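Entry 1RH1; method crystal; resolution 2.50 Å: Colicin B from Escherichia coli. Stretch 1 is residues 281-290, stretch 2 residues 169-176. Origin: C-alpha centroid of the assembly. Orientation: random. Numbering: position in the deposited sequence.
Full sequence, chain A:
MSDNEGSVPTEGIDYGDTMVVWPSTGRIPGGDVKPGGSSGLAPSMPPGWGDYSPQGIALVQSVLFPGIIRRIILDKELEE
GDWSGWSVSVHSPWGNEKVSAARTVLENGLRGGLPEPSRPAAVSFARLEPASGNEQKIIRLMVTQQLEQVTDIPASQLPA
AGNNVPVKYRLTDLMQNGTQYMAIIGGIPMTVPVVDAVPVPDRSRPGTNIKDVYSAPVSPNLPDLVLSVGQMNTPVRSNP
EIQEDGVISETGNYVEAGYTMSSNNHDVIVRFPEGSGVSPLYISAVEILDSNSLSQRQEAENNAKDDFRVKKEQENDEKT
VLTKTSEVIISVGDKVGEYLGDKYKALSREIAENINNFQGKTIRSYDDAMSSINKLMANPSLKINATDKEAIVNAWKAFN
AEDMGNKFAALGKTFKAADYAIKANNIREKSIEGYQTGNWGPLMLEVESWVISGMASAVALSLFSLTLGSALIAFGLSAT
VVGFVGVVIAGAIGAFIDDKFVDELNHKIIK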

# COMPACT_ATOMS: atom_id res chain seq x y z
N LEU A 281 -24.72 14.42 -0.73
CA LEU A 281 -23.91 14.90 0.36
C LEU A 281 -22.84 13.89 0.76
O LEU A 281 -23.08 12.68 0.81
CB LEU A 281 -24.83 15.19 1.50
CG LEU A 281 -24.26 15.96 2.66
CD1 LEU A 281 -23.93 17.38 2.22
CD2 LEU A 281 -25.26 15.92 3.82
N TYR A 282 -21.63 14.42 0.97
CA TYR A 282 -20.52 13.62 1.46
C TYR A 282 -20.55 13.87 2.94
O TYR A 282 -20.62 15.00 3.40
CB TYR A 282 -19.18 14.09 0.92
CG TYR A 282 -17.92 13.48 1.56
CD1 TYR A 282 -17.25 14.16 2.57
CD2 TYR A 282 -17.42 12.25 1.14
CE1 TYR A 282 -16.11 13.63 3.16
CE2 TYR A 282 -16.28 11.70 1.72
CZ TYR A 282 -15.64 12.40 2.73
OH TYR A 282 -14.53 11.86 3.34
N ILE A 283 -20.47 12.78 3.69
CA ILE A 283 -20.48 12.89 5.13
C ILE A 283 -19.49 11.95 5.78
O ILE A 283 -19.30 10.82 5.37
CB ILE A 283 -21.97 12.69 5.50
CG1 ILE A 283 -22.14 12.84 6.98
CG2 ILE A 283 -22.48 11.35 5.04
CD1 ILE A 283 -23.63 13.12 7.25
N SER A 284 -18.79 12.52 6.75
CA SER A 284 -17.76 11.81 7.49
C SER A 284 -18.10 11.63 8.96
O SER A 284 -18.39 12.61 9.65
CB SER A 284 -16.45 12.54 7.40
OG SER A 284 -15.46 11.69 7.95
N ALA A 285 -18.02 10.40 9.48
CA ALA A 285 -18.41 10.12 10.85
C ALA A 285 -17.34 9.41 11.66
O ALA A 285 -17.17 8.18 11.58
CB ALA A 285 -19.67 9.26 10.84
N VAL A 286 -16.67 10.19 12.50
CA VAL A 286 -15.54 9.74 13.31
C VAL A 286 -15.83 9.48 14.78
O VAL A 286 -16.63 10.15 15.42
CB VAL A 286 -14.42 10.79 13.12
CG1 VAL A 286 -13.23 10.61 14.05
CG2 VAL A 286 -13.92 10.64 11.70
N GLU A 287 -15.10 8.54 15.35
CA GLU A 287 -15.13 8.16 16.75
C GLU A 287 -13.97 8.77 17.56
O GLU A 287 -12.81 8.42 17.34
CB GLU A 287 -15.09 6.67 16.79
CG GLU A 287 -15.14 6.06 18.17
CD GLU A 287 -15.03 4.55 18.10
OE1 GLU A 287 -15.91 3.88 18.65
OE2 GLU A 287 -14.07 4.05 17.51
N ILE A 288 -14.27 9.70 18.48
CA ILE A 288 -13.31 10.35 19.38
C ILE A 288 -12.75 9.23 20.27
O ILE A 288 -13.50 8.65 21.05
CB ILE A 288 -13.98 11.44 20.32
CG1 ILE A 288 -15.42 11.72 19.94
CG2 ILE A 288 -13.23 12.75 20.23
CD1 ILE A 288 -16.43 10.61 20.41
N LEU A 289 -11.46 8.85 20.12
CA LEU A 289 -10.77 7.80 20.89
C LEU A 289 -10.28 8.31 22.24
O LEU A 289 -9.84 9.45 22.39
CB LEU A 289 -9.58 7.27 20.04
CG LEU A 289 -9.58 5.94 19.25
CD1 LEU A 289 -10.65 5.85 18.19
CD2 LEU A 289 -8.30 5.89 18.47
N ASP A 290 -10.38 7.46 23.27
CA ASP A 290 -9.96 7.79 24.64
C ASP A 290 -8.49 7.54 24.92
O ASP A 290 -7.85 6.81 24.17
CB ASP A 290 -10.80 7.01 25.68
CG ASP A 290 -10.90 5.49 25.55
OD1 ASP A 290 -11.11 4.98 24.44
OD2 ASP A 290 -10.80 4.81 26.58
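Stretch 2 169-176: YRLTDLMQ

Stretch 2 is an extended strand that runs alongside the strand formed by residues 281-286 in the same sense, with 7° between their N-to-C directions and a closest axial approach of 7.1 Å. The nearest CA atoms, those of Ser-284 and Leu-171, are 6.3 Å apart. At this spacing the strands are joined not by a backbone ladder but by two hydrogen bonds in which side chains of stretch 1 reach the main chain of stretch 2.

Both bonds converge on Leu-171 and satisfy its two peptide polar groups. Leu-171 N donates to Tyr-282 OH at 2.7 Å, with a nearly straight N-H...O angle of 164°, while Leu-171 O accepts from Ser-284 OG, also at 2.7 Å. The tyrosine hydroxyl has a further hydrogen bond elsewhere in the structure. Tyr-282 and Ser-284, alternate residues of their strand, both direct CA-to-CB toward stretch 2, as does Val-286; the intervening Ile-283 and Ala-285 point away.

Apolar contact backs the polar pair: Tyr-282 CE1 packs 3.7 Å from Leu-171 CB. Farther along, Val-286 CG1 lies 4.2 Å from Asp-173 OD2, a carboxylate oxygen whose hydrogen-bonding needs are met elsewhere. Beyond the first strand, the loop residue Leu-289 brings CD2 within 4.4 Å of Met-175 SD, extending the contact.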

# COMPACT_ATOMS: atom_id res chain seq x y z
N TYR A 169 -10.67 14.16 -2.72
CA TYR A 169 -10.42 14.61 -1.38
C TYR A 169 -11.30 13.76 -0.52
O TYR A 169 -12.35 13.28 -0.95
CB TYR A 169 -10.81 16.10 -1.18
CG TYR A 169 -9.78 17.00 -1.84
CD1 TYR A 169 -10.11 17.77 -2.95
CD2 TYR A 169 -8.46 17.00 -1.39
CE1 TYR A 169 -9.12 18.51 -3.61
CE2 TYR A 169 -7.46 17.74 -2.03
CZ TYR A 169 -7.79 18.49 -3.15
OH TYR A 169 -6.79 19.18 -3.83
N ARG A 170 -10.84 13.52 0.70
CA ARG A 170 -11.58 12.81 1.71
C ARG A 170 -11.35 13.47 3.04
O ARG A 170 -10.32 14.08 3.31
CB ARG A 170 -11.14 11.38 1.80
CG ARG A 170 -11.77 10.53 0.70
CD ARG A 170 -11.43 9.05 0.83
NE ARG A 170 -12.01 8.47 2.03
CZ ARG A 170 -11.34 7.66 2.86
NH1 ARG A 170 -11.98 7.21 3.92
NH2 ARG A 170 -10.08 7.29 2.69
N LEU A 171 -12.36 13.40 3.90
CA LEU A 171 -12.25 13.91 5.24
C LEU A 171 -12.29 12.74 6.23
O LEU A 171 -13.30 12.08 6.39
CB LEU A 171 -13.40 14.88 5.42
CG LEU A 171 -13.17 16.35 5.21
CD1 LEU A 171 -12.47 16.65 3.93
CD2 LEU A 171 -14.51 17.00 5.24
N THR A 172 -11.16 12.41 6.86
CA THR A 172 -11.05 11.33 7.85
C THR A 172 -10.14 11.74 8.99
O THR A 172 -9.93 12.93 9.18
CB THR A 172 -10.46 10.03 7.27
OG1 THR A 172 -9.26 10.35 6.58
CG2 THR A 172 -11.44 9.32 6.37
N ASP A 173 -9.56 10.83 9.78
CA ASP A 173 -8.75 11.29 10.89
C ASP A 173 -7.30 10.86 10.80
O ASP A 173 -6.95 10.01 9.99
CB ASP A 173 -9.41 10.86 12.22
CG ASP A 173 -9.29 9.44 12.75
OD1 ASP A 173 -9.24 8.47 12.00
OD2 ASP A 173 -9.28 9.31 13.97
N LEU A 174 -6.46 11.52 11.59
CA LEU A 174 -5.02 11.38 11.55
C LEU A 174 -4.46 11.17 12.94
O LEU A 174 -4.46 12.07 13.79
CB LEU A 174 -4.34 12.64 11.02
CG LEU A 174 -3.56 12.65 9.77
CD1 LEU A 174 -2.53 13.70 9.94
CD2 LEU A 174 -2.94 11.31 9.48
N MET A 175 -3.92 9.98 13.12
CA MET A 175 -3.26 9.71 14.38
C MET A 175 -1.87 10.33 14.32
O MET A 175 -0.99 9.83 13.62
CB MET A 175 -3.19 8.22 14.56
CG MET A 175 -3.54 7.71 15.95
SD MET A 175 -5.14 8.22 16.54
CE MET A 175 -4.24 8.99 17.83
N GLN A 176 -1.66 11.48 14.97
CA GLN A 176 -0.35 12.11 14.95
C GLN A 176 0.24 12.36 16.32
O GLN A 176 -0.06 13.36 16.98
CB GLN A 176 -0.40 13.42 14.24
CG GLN A 176 -0.59 13.19 12.78
CD GLN A 176 0.43 13.94 11.94
OE1 GLN A 176 1.20 13.32 11.19
NE2 GLN A 176 0.44 15.28 12.04